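Local coordinates for AOC_like domain-containing protein (Frankia sp. Cc1.17, PDB 7DVI), which catalyses exo-selective intermolecular Diels-Alder reactions on non-natural substrates, with an allene oxide cyclase-like barrel as its scaffold, at residues S22-G27 and R146-G151; Y52-Y57 and G65-R70; G95-E100 and G123-L128; V114-V119 and G130-R135. One frame throughout, in Å; residues are numbered along the deposited sequence.

From the N terminus, the strand holding 22-27 waits for almost the whole chain before contact 1 pairs it with 146-151, joining the first and last strands and closing the barrel. The other three contacts fall within that long loop. Contact 2 closes early, as the hairpin of strands 49-57 and 63-76. Contacts 3 and 4 follow it and cross: segment 114-119 of contact 4 lies between the two halves of contact 3, and 123-128 is the loop linking the strands of contact 4. Contact 3 lays that loop against strand 95-104, and contact 4 zips the hairpin itself. Ile147 meets Leu56 and Ile97, and Thr67 meets Arg132, inside the barrel.

Contact 1. Residues S22-G27 and R146-G151; sequences SVVHEG and RISLHG
Glu26 and Arg146 lie side by side on two antiparallel strands, their side chains pointing the same way. The guanidinium takes one carboxylate oxygen side-on: NH1 of Arg146 is 2.7 Å from Glu26 OE2, and NE of Arg146 is 3.0 Å from the same oxygen. OE2 sits near the guanidinium plane, yet the two flat groups are turned 59° against each other. NH1 uses the anti lone pair, while NE arrives on the same anti side from out of the carboxylate plane. A bend in the arginine at chi3 (-68°) swings NE and NH1 toward the glutamate. NH2 goes to Glu133, which puts the guanidinium between two carboxylates. A leucine in place of Arg146 removes both donors to OE2, and the Glu26 carboxylate would probably be set free to turn, with Glu133 keeping one arginine fewer.

Farther along this face, Val24 CG1 flanks Arg146 NH1 obliquely at 4.1 Å, and its other branch, CG2, lies 3.8 Å from Ser148 OG. That hydroxyl shares a 2.7 Å hydrogen bond with His150 NE2, which would restrain the imidazole's rotation; ND1 of His150 lies 3.3 Å from Ser22 CB. Val23, His25, Ile147 and Leu149 fill the other face, where Ile147 and Leu149 are buried and His25 NE2 turns to Asp94. Four backbone hydrogen bonds, two in the Val23-Leu149 pair and two in the His25-Ile147 pair, join the strands. Pairing of first strand with last is the seam of a closed antiparallel barrel, here of the allene oxide cyclase-like type.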
# COMPACT_ATOMS: atom_id res chain seq x y z
N SER A 22 -14.89 14.98 0.27
CA SER A 22 -14.97 13.51 0.26
C SER A 22 -16.15 12.99 -0.56
O SER A 22 -17.15 13.75 -0.78
CB SER A 22 -14.93 12.99 1.66
OG SER A 22 -16.05 13.38 2.38
N VAL A 23 -15.95 11.78 -1.09
CA VAL A 23 -17.00 10.94 -1.73
C VAL A 23 -17.00 9.59 -1.02
O VAL A 23 -15.94 8.91 -1.00
CB VAL A 23 -16.76 10.80 -3.24
CG1 VAL A 23 -17.91 10.05 -3.90
CG2 VAL A 23 -16.54 12.16 -3.91
N VAL A 24 -18.14 9.24 -0.42
CA VAL A 24 -18.29 7.99 0.36
C VAL A 24 -19.49 7.25 -0.20
O VAL A 24 -20.55 7.90 -0.35
CB VAL A 24 -18.42 8.28 1.86
CG1 VAL A 24 -18.61 7.00 2.65
CG2 VAL A 24 -17.23 9.05 2.41
N HIS A 25 -19.32 5.98 -0.56
CA HIS A 25 -20.41 5.03 -0.88
C HIS A 25 -20.31 3.87 0.11
O HIS A 25 -19.29 3.13 0.04
CB HIS A 25 -20.37 4.51 -2.32
CG HIS A 25 -20.48 5.57 -3.36
ND1 HIS A 25 -21.69 6.20 -3.64
CD2 HIS A 25 -19.56 6.11 -4.18
CE1 HIS A 25 -21.51 7.08 -4.60
NE2 HIS A 25 -20.21 7.03 -4.98
N GLU A 26 -21.30 3.74 0.98
CA GLU A 26 -21.40 2.70 2.05
C GLU A 26 -22.65 1.83 1.84
O GLU A 26 -23.56 2.24 1.05
CB GLU A 26 -21.45 3.42 3.38
CG GLU A 26 -20.09 3.91 3.77
CD GLU A 26 -20.03 4.50 5.16
OE1 GLU A 26 -21.11 4.74 5.75
OE2 GLU A 26 -18.91 4.69 5.64
N GLY A 27 -22.67 0.64 2.48
CA GLY A 27 -23.77 -0.34 2.34
C GLY A 27 -23.89 -0.81 0.92
O GLY A 27 -25.02 -1.09 0.44
N ARG A 146 -17.53 -0.82 0.71
CA ARG A 146 -17.54 0.64 0.93
C ARG A 146 -16.37 1.26 0.18
O ARG A 146 -15.31 0.58 -0.07
CB ARG A 146 -17.61 1.00 2.42
CG ARG A 146 -16.37 0.74 3.24
CD ARG A 146 -16.69 1.13 4.67
NE ARG A 146 -16.89 2.58 4.85
CZ ARG A 146 -15.92 3.47 4.95
NH1 ARG A 146 -16.23 4.74 5.13
NH2 ARG A 146 -14.65 3.12 4.83
N ILE A 147 -16.59 2.50 -0.22
CA ILE A 147 -15.62 3.34 -0.96
C ILE A 147 -15.58 4.69 -0.27
O ILE A 147 -16.64 5.27 0.01
CB ILE A 147 -16.03 3.42 -2.43
CG1 ILE A 147 -16.06 2.03 -3.06
CG2 ILE A 147 -15.13 4.37 -3.20
CD1 ILE A 147 -16.78 1.99 -4.35
N SER A 148 -14.39 5.13 0.06
CA SER A 148 -14.20 6.37 0.82
C SER A 148 -12.96 7.09 0.28
O SER A 148 -11.85 6.57 0.46
CB SER A 148 -14.16 6.02 2.27
OG SER A 148 -13.97 7.17 3.05
N LEU A 149 -13.14 8.19 -0.48
CA LEU A 149 -12.03 8.99 -1.05
C LEU A 149 -12.16 10.45 -0.59
O LEU A 149 -13.32 10.92 -0.41
CB LEU A 149 -12.06 8.84 -2.57
CG LEU A 149 -11.33 7.62 -3.14
CD1 LEU A 149 -12.17 6.35 -3.04
CD2 LEU A 149 -10.97 7.84 -4.57
N HIS A 150 -11.02 11.14 -0.46
CA HIS A 150 -10.84 12.42 0.26
C HIS A 150 -9.79 13.20 -0.49
O HIS A 150 -8.95 12.57 -1.18
CB HIS A 150 -10.46 12.22 1.76
CG HIS A 150 -11.30 11.18 2.42
ND1 HIS A 150 -12.45 11.49 3.16
CD2 HIS A 150 -11.20 9.82 2.43
CE1 HIS A 150 -13.03 10.37 3.59
NE2 HIS A 150 -12.28 9.33 3.15
N GLY A 151 -9.87 14.52 -0.38
CA GLY A 151 -9.07 15.46 -1.19
C GLY A 151 -7.71 15.70 -0.56
O GLY A 151 -6.87 16.47 -1.12
OXT GLY A 151 -7.48 15.09 0.50

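Contact 2. Residues Y52-Y57 and G65-R70; sequences YYDELY and GITIGR. With EDO (1,2-ethanediol), chain G.
Tyr52 lays its ring flat over the backbone of Gly69, its partner in a hydrogen-bonded antiparallel pair. From CB, CG is set between the backbone N and the carbonyl carbon (chi1 61°), which folds the ring across to the neighbouring strand. CG and CD2 pass over Gly69 O, CD2 at 3.7 Å, and CE2 follows at 3.5 Å from Gly69 C. CD1 and CE1 lie over Gly69 N, CE1 at 3.9 Å, and Thr67 CG2 meets CE1 along that edge of the ring. Gly69 CA lies 4.0 Å from the centroid of the Tyr52 ring, 21° off its normal, a CH-pi contact with CZ as nearest ring atom; OH ends in a weak hydrogen bond to Glu88. A serine at Tyr52 would probably strip the cover from Gly69 and cost Glu88 a weak donor.

Outside, Tyr53 CE1 rests on Ile66 CG2 at 4.0 Å. Arg70 NH2 gives a nearly straight 2.9 Å bond to O1 of an ethanediol, probably from the crystallisation liquor, while NH1 pairs with Glu72. Six backbone hydrogen bonds join the strands. A CB at Gly69 would collide with Tyr52 OH; the ring covers peptide that glycine leaves bare.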
# COMPACT_ATOMS: atom_id res chain seq x y z
N TYR A 52 -11.92 -11.52 -11.43
CA TYR A 52 -13.34 -11.34 -11.11
C TYR A 52 -13.90 -10.09 -11.78
O TYR A 52 -13.19 -9.12 -12.12
CB TYR A 52 -13.52 -11.29 -9.60
CG TYR A 52 -12.81 -10.17 -8.92
CD1 TYR A 52 -13.36 -8.91 -8.85
CD2 TYR A 52 -11.54 -10.34 -8.38
CE1 TYR A 52 -12.70 -7.85 -8.24
CE2 TYR A 52 -10.86 -9.30 -7.77
CZ TYR A 52 -11.43 -8.04 -7.73
OH TYR A 52 -10.81 -7.02 -7.07
N TYR A 53 -15.21 -10.17 -11.97
CA TYR A 53 -16.11 -9.12 -12.51
C TYR A 53 -17.33 -9.11 -11.61
O TYR A 53 -18.07 -10.15 -11.57
CB TYR A 53 -16.37 -9.43 -13.99
CG TYR A 53 -17.60 -8.80 -14.61
CD1 TYR A 53 -18.07 -7.55 -14.23
CD2 TYR A 53 -18.27 -9.47 -15.61
CE1 TYR A 53 -19.20 -7.00 -14.81
CE2 TYR A 53 -19.40 -8.93 -16.21
CZ TYR A 53 -19.86 -7.69 -15.80
OH TYR A 53 -20.95 -7.18 -16.44
N ASP A 54 -17.51 -8.01 -10.90
CA ASP A 54 -18.56 -7.81 -9.87
C ASP A 54 -19.39 -6.61 -10.28
O ASP A 54 -18.83 -5.73 -10.94
CB ASP A 54 -18.02 -7.48 -8.50
CG ASP A 54 -17.28 -8.63 -7.82
OD1 ASP A 54 -17.24 -9.69 -8.39
OD2 ASP A 54 -16.82 -8.41 -6.70
N GLU A 55 -20.68 -6.61 -9.94
CA GLU A 55 -21.48 -5.38 -9.94
C GLU A 55 -21.48 -4.81 -8.53
O GLU A 55 -21.25 -5.55 -7.56
CB GLU A 55 -22.91 -5.67 -10.40
CG GLU A 55 -23.01 -5.87 -11.89
CD GLU A 55 -24.42 -6.20 -12.36
OE1 GLU A 55 -25.30 -6.49 -11.52
OE2 GLU A 55 -24.64 -6.13 -13.56
N LEU A 56 -21.70 -3.51 -8.45
CA LEU A 56 -21.92 -2.82 -7.17
C LEU A 56 -23.29 -2.14 -7.28
O LEU A 56 -23.54 -1.49 -8.31
CB LEU A 56 -20.83 -1.78 -6.94
CG LEU A 56 -19.48 -2.31 -6.44
CD1 LEU A 56 -18.76 -2.99 -7.58
CD2 LEU A 56 -18.66 -1.18 -5.85
N TYR A 57 -24.04 -2.22 -6.19
CA TYR A 57 -25.34 -1.56 -5.97
C TYR A 57 -25.20 -0.71 -4.71
O TYR A 57 -24.60 -1.16 -3.72
CB TYR A 57 -26.44 -2.62 -5.91
CG TYR A 57 -26.67 -3.32 -7.22
CD1 TYR A 57 -25.85 -4.37 -7.63
CD2 TYR A 57 -27.72 -2.94 -8.05
CE1 TYR A 57 -26.04 -4.97 -8.86
CE2 TYR A 57 -27.92 -3.55 -9.27
CZ TYR A 57 -27.08 -4.56 -9.67
OH TYR A 57 -27.30 -5.19 -10.86
N GLY A 65 -22.10 0.69 -10.29
CA GLY A 65 -21.23 0.36 -11.41
C GLY A 65 -20.68 -1.05 -11.30
O GLY A 65 -21.38 -1.94 -10.76
N ILE A 66 -19.46 -1.22 -11.79
CA ILE A 66 -18.79 -2.55 -11.88
C ILE A 66 -17.34 -2.41 -11.37
O ILE A 66 -16.78 -1.30 -11.34
CB ILE A 66 -18.85 -3.16 -13.29
CG1 ILE A 66 -17.93 -2.42 -14.26
CG2 ILE A 66 -20.29 -3.27 -13.83
CD1 ILE A 66 -17.46 -3.25 -15.44
N THR A 67 -16.74 -3.54 -11.01
CA THR A 67 -15.29 -3.67 -10.79
C THR A 67 -14.78 -4.90 -11.53
O THR A 67 -15.47 -5.95 -11.61
CB THR A 67 -14.91 -3.65 -9.30
OG1 THR A 67 -13.48 -3.70 -9.32
CG2 THR A 67 -15.48 -4.80 -8.51
N ILE A 68 -13.62 -4.75 -12.11
CA ILE A 68 -12.89 -5.82 -12.81
C ILE A 68 -11.50 -5.88 -12.17
O ILE A 68 -10.85 -4.82 -12.04
CB ILE A 68 -12.87 -5.61 -14.32
CG1 ILE A 68 -14.29 -5.76 -14.91
CG2 ILE A 68 -11.89 -6.57 -14.96
CD1 ILE A 68 -14.36 -5.67 -16.41
N GLY A 69 -11.08 -7.07 -11.73
CA GLY A 69 -9.85 -7.16 -10.95
C GLY A 69 -9.28 -8.56 -10.85
O GLY A 69 -9.78 -9.51 -11.49
N ARG A 70 -8.17 -8.64 -10.13
CA ARG A 70 -7.50 -9.95 -9.93
C ARG A 70 -6.83 -9.95 -8.57
O ARG A 70 -6.68 -8.84 -7.91
CB ARG A 70 -6.63 -10.26 -11.14
CG ARG A 70 -5.40 -9.37 -11.33
CD ARG A 70 -4.13 -9.89 -10.67
NE ARG A 70 -3.55 -10.93 -11.52
CZ ARG A 70 -2.43 -11.59 -11.24
NH1 ARG A 70 -1.82 -11.40 -10.10
NH2 ARG A 70 -1.95 -12.48 -12.09
C1 EDO G . 1.60 -13.55 -12.37
O1 EDO G . 0.46 -14.04 -11.66
C2 EDO G . 2.69 -12.90 -11.54
O2 EDO G . 2.27 -11.92 -10.54

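Contact 3. Residues G95-E100 and G123-L128; sequences GIIHAE and GVYRGL. With EDO (1,2-ethanediol), chain F.
Ile97 CD1 stands above the centre of the Tyr125 ring, 3.6 Å from its centroid and only 3° off the ring normal, a CH-pi contact. Ile97 CG1 runs beside its own backbone N (chi1 -62°) with CD1 extended beyond it, which carries CD1 over the ring; CG1 itself lies 3.7 Å from Tyr125 CD2, nearer the rim. Val124 CG2 covers the opposite face, sandwiching the phenol between two aliphatic groups. At the edge comes backbone: Gly95 CA is 3.7 Å from Tyr125 CD2. A side chain on Gly95 would collide with that ring, and one on Gly123 with Gly95 CA, so the two glycines draw together to a CA-CA distance of 4.1 Å.

In the next shell, Tyr125 OH is hydrogen-bonded to Asp94 and weakly to His25. A type I turn from Gly123 to Arg126 and a type II turn from Tyr125 to Leu128 place the ring. Farther along the strand, His98 NE2 gives Glu100 OE1 a 2.6 Å bond in the imidazole plane, and Asp89 takes the ring's other nitrogen. Ethanediol O1 adds a weak 3.4 Å bond to Glu100 OE1 and is also held by Arg74 of the second subunit.

No hydrogen bond crosses between 95-100 and 123-128: the contact is apolar, resting on dispersion and shape around one buried ring, and the phenol hydroxyl adds a polar grip through Asp94, just before the strand.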
# COMPACT_ATOMS: atom_id res chain seq x y z
N GLY A 95 -17.81 8.17 -11.66
CA GLY A 95 -16.37 8.27 -11.97
C GLY A 95 -15.66 6.91 -11.94
O GLY A 95 -16.34 5.86 -11.98
N ILE A 96 -14.34 6.95 -12.03
CA ILE A 96 -13.47 5.73 -12.22
C ILE A 96 -12.43 5.77 -11.13
O ILE A 96 -11.95 6.86 -10.83
CB ILE A 96 -12.85 5.66 -13.62
CG1 ILE A 96 -13.93 5.55 -14.71
CG2 ILE A 96 -11.85 4.49 -13.74
CD1 ILE A 96 -13.40 5.67 -16.12
N ILE A 97 -12.13 4.60 -10.54
CA ILE A 97 -11.20 4.43 -9.40
C ILE A 97 -10.27 3.24 -9.71
O ILE A 97 -10.76 2.20 -10.22
CB ILE A 97 -11.95 4.19 -8.09
CG1 ILE A 97 -12.83 5.39 -7.71
CG2 ILE A 97 -10.98 3.82 -6.95
CD1 ILE A 97 -13.84 5.07 -6.65
N HIS A 98 -8.97 3.42 -9.46
CA HIS A 98 -8.00 2.31 -9.43
C HIS A 98 -7.69 1.98 -7.98
O HIS A 98 -7.38 2.89 -7.20
CB HIS A 98 -6.72 2.60 -10.24
CG HIS A 98 -5.75 1.49 -10.10
ND1 HIS A 98 -6.00 0.27 -10.63
CD2 HIS A 98 -4.61 1.38 -9.36
CE1 HIS A 98 -5.03 -0.57 -10.30
NE2 HIS A 98 -4.16 0.10 -9.51
N ALA A 99 -7.79 0.68 -7.61
CA ALA A 99 -7.53 0.25 -6.23
C ALA A 99 -6.64 -1.02 -6.26
O ALA A 99 -6.79 -1.85 -7.17
CB ALA A 99 -8.83 0.04 -5.49
N GLU A 100 -5.65 -1.06 -5.39
CA GLU A 100 -4.74 -2.22 -5.27
C GLU A 100 -4.07 -2.21 -3.90
O GLU A 100 -3.81 -1.12 -3.29
CB GLU A 100 -3.75 -2.29 -6.41
CG GLU A 100 -2.63 -1.26 -6.31
CD GLU A 100 -1.69 -1.47 -7.45
OE1 GLU A 100 -2.03 -1.10 -8.56
OE2 GLU A 100 -0.67 -2.11 -7.23
N GLY A 123 -14.11 11.74 -13.19
CA GLY A 123 -15.38 12.17 -12.58
C GLY A 123 -15.14 12.66 -11.18
O GLY A 123 -14.12 13.36 -10.93
N VAL A 124 -16.05 12.37 -10.26
CA VAL A 124 -16.01 13.06 -8.93
C VAL A 124 -14.73 12.68 -8.15
O VAL A 124 -14.38 13.39 -7.20
CB VAL A 124 -17.27 12.77 -8.09
CG1 VAL A 124 -18.51 13.34 -8.77
CG2 VAL A 124 -17.43 11.27 -7.81
N TYR A 125 -14.06 11.57 -8.51
CA TYR A 125 -12.92 11.03 -7.71
C TYR A 125 -11.58 11.68 -8.11
O TYR A 125 -10.53 11.45 -7.47
CB TYR A 125 -12.86 9.51 -7.90
CG TYR A 125 -14.16 8.84 -7.59
CD1 TYR A 125 -14.61 8.79 -6.28
CD2 TYR A 125 -14.95 8.28 -8.57
CE1 TYR A 125 -15.83 8.20 -5.96
CE2 TYR A 125 -16.16 7.69 -8.26
CZ TYR A 125 -16.60 7.65 -6.95
OH TYR A 125 -17.80 7.06 -6.61
N ARG A 126 -11.59 12.44 -9.21
CA ARG A 126 -10.35 13.04 -9.74
C ARG A 126 -9.77 13.97 -8.69
O ARG A 126 -10.52 14.75 -8.08
CB ARG A 126 -10.61 13.69 -11.10
CG ARG A 126 -9.33 14.01 -11.85
CD ARG A 126 -9.61 14.86 -13.08
NE ARG A 126 -10.22 14.06 -14.14
CZ ARG A 126 -9.53 13.44 -15.09
NH1 ARG A 126 -8.20 13.50 -15.12
NH2 ARG A 126 -10.17 12.75 -16.02
N GLY A 127 -8.49 13.77 -8.35
CA GLY A 127 -7.79 14.52 -7.30
C GLY A 127 -8.10 14.07 -5.90
O GLY A 127 -7.64 14.73 -4.93
N LEU A 128 -8.80 12.94 -5.77
CA LEU A 128 -9.05 12.33 -4.46
C LEU A 128 -8.32 10.97 -4.34
O LEU A 128 -8.15 10.32 -5.36
CB LEU A 128 -10.54 12.03 -4.37
CG LEU A 128 -11.48 13.16 -3.99
CD1 LEU A 128 -10.99 14.50 -4.43
CD2 LEU A 128 -12.89 12.86 -4.43
C1 EDO F . 0.31 1.82 -7.21
O1 EDO F . -0.49 1.96 -8.35
C2 EDO F . 1.61 1.22 -7.61
O2 EDO F . 2.22 1.96 -8.62

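Contact 4. Residues V114-V119 and G130-R135; sequences VGYPAV and GRREWR
Trp134 carries Val114 CG2 over one face, 3.5 Å from the centroid of its six-membered ring, and Tyr116 OH at its edge, where Trp134 NE1 makes a weak hydrogen bond of 3.4 Å. The Tyr116 ring in turn has Arg132 O over a face, and it stands at 80° to the Arg132 guanidinium running alongside. One face of that guanidinium is covered by Trp134 CD1, while Glu88 takes its NE and Glu30 its NH2; Tyr116 OH also bonds to Glu88, which binds tyrosine and arginine into one buried polar cluster.

On the opposite face of the sheet, the Arg131 guanidinium lies with one side over Tyr116 N and its edge on Glu133, NE of Arg131 meeting Glu133 OE2 at 2.7 Å with the oxygen's anti lone pair. A bend at chi3 (60°) brings the group back over the strand, and a water joins Arg131 NH2 to Gly115 O. Gly115 has to be small: a CB there would run into Arg132 O and Glu133 CG. Six backbone hydrogen bonds, two each in the Val114-Trp134, Tyr116-Arg132 and Ala118-Gly130 pairs, complete a strongly twisted antiparallel beta hairpin, whose Tyr116-Arg132-Trp134 face lines the interior of the allene oxide cyclase-like barrel.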
# COMPACT_ATOMS: atom_id res chain seq x y z
N VAL A 114 -11.75 -6.22 4.93
CA VAL A 114 -10.42 -6.01 4.30
C VAL A 114 -10.50 -4.77 3.41
O VAL A 114 -11.61 -4.30 3.12
CB VAL A 114 -9.99 -7.26 3.52
CG1 VAL A 114 -9.90 -8.49 4.43
CG2 VAL A 114 -10.88 -7.54 2.32
N GLY A 115 -9.35 -4.29 2.97
CA GLY A 115 -9.28 -3.36 1.83
C GLY A 115 -7.90 -2.76 1.68
O GLY A 115 -6.94 -3.22 2.37
N TYR A 116 -7.80 -1.76 0.81
CA TYR A 116 -6.48 -1.24 0.37
C TYR A 116 -6.68 0.11 -0.33
O TYR A 116 -7.82 0.52 -0.63
CB TYR A 116 -5.84 -2.25 -0.57
CG TYR A 116 -6.83 -3.02 -1.41
CD1 TYR A 116 -7.46 -2.47 -2.51
CD2 TYR A 116 -7.17 -4.32 -1.07
CE1 TYR A 116 -8.41 -3.18 -3.22
CE2 TYR A 116 -8.12 -5.03 -1.76
CZ TYR A 116 -8.77 -4.46 -2.84
OH TYR A 116 -9.70 -5.22 -3.54
N PRO A 117 -5.57 0.83 -0.56
CA PRO A 117 -5.64 2.16 -1.15
C PRO A 117 -6.32 2.20 -2.52
O PRO A 117 -6.23 1.28 -3.32
CB PRO A 117 -4.16 2.61 -1.24
CG PRO A 117 -3.49 1.78 -0.14
CD PRO A 117 -4.20 0.45 -0.16
N ALA A 118 -6.92 3.36 -2.77
CA ALA A 118 -7.66 3.68 -3.99
C ALA A 118 -7.36 5.13 -4.38
O ALA A 118 -7.14 5.97 -3.49
CB ALA A 118 -9.12 3.45 -3.73
N VAL A 119 -7.31 5.37 -5.68
CA VAL A 119 -7.03 6.72 -6.25
C VAL A 119 -8.09 6.98 -7.32
O VAL A 119 -8.37 6.10 -8.17
CB VAL A 119 -5.60 6.84 -6.82
CG1 VAL A 119 -5.30 5.82 -7.90
CG2 VAL A 119 -5.34 8.26 -7.35
N GLY A 130 -8.05 7.35 -1.16
CA GLY A 130 -8.64 6.77 0.05
C GLY A 130 -8.57 5.25 -0.01
O GLY A 130 -7.47 4.71 -0.30
N ARG A 131 -9.69 4.57 0.15
CA ARG A 131 -9.72 3.12 0.35
C ARG A 131 -10.96 2.55 -0.26
O ARG A 131 -12.00 3.25 -0.33
CB ARG A 131 -9.70 2.80 1.84
CG ARG A 131 -8.31 2.95 2.44
CD ARG A 131 -8.32 2.56 3.90
NE ARG A 131 -8.75 1.17 4.14
CZ ARG A 131 -7.96 0.10 4.11
NH1 ARG A 131 -6.69 0.23 3.79
NH2 ARG A 131 -8.44 -1.09 4.38
N ARG A 132 -10.80 1.33 -0.75
CA ARG A 132 -11.85 0.42 -1.26
C ARG A 132 -11.81 -0.72 -0.25
O ARG A 132 -10.73 -1.22 0.02
CB ARG A 132 -11.56 -0.05 -2.68
CG ARG A 132 -12.62 -0.96 -3.27
CD ARG A 132 -12.64 -2.40 -2.80
NE ARG A 132 -13.07 -3.29 -3.85
CZ ARG A 132 -14.26 -3.83 -3.99
NH1 ARG A 132 -15.20 -3.59 -3.10
NH2 ARG A 132 -14.51 -4.60 -5.01
N GLU A 133 -12.94 -1.05 0.33
CA GLU A 133 -13.04 -2.04 1.42
C GLU A 133 -14.19 -2.98 1.10
O GLU A 133 -15.07 -2.60 0.30
CB GLU A 133 -13.24 -1.34 2.77
CG GLU A 133 -12.02 -0.62 3.28
CD GLU A 133 -12.29 0.37 4.40
OE1 GLU A 133 -13.46 0.49 4.83
OE2 GLU A 133 -11.34 1.05 4.79
N TRP A 134 -14.18 -4.16 1.72
CA TRP A 134 -15.28 -5.14 1.53
C TRP A 134 -15.15 -6.19 2.64
O TRP A 134 -14.09 -6.26 3.29
CB TRP A 134 -15.27 -5.79 0.16
CG TRP A 134 -13.92 -6.29 -0.30
CD1 TRP A 134 -12.91 -5.56 -0.86
CD2 TRP A 134 -13.46 -7.65 -0.29
NE1 TRP A 134 -11.84 -6.35 -1.17
CE2 TRP A 134 -12.16 -7.65 -0.85
CE3 TRP A 134 -14.03 -8.85 0.12
CZ2 TRP A 134 -11.42 -8.81 -0.99
CZ3 TRP A 134 -13.29 -10.00 -0.02
CH2 TRP A 134 -12.00 -9.97 -0.54
N ARG A 135 -16.21 -6.98 2.81
CA ARG A 135 -16.20 -8.17 3.69
C ARG A 135 -17.18 -9.20 3.16
O ARG A 135 -18.21 -8.85 2.52
CB ARG A 135 -16.46 -7.82 5.15
CG ARG A 135 -17.81 -7.15 5.37
CD ARG A 135 -18.23 -7.25 6.81
NE ARG A 135 -19.37 -6.38 7.04
CZ ARG A 135 -19.85 -6.07 8.24
NH1 ARG A 135 -19.32 -6.59 9.33
NH2 ARG A 135 -20.87 -5.24 8.36
O HOH W 1 -6.80 -3.52 5.35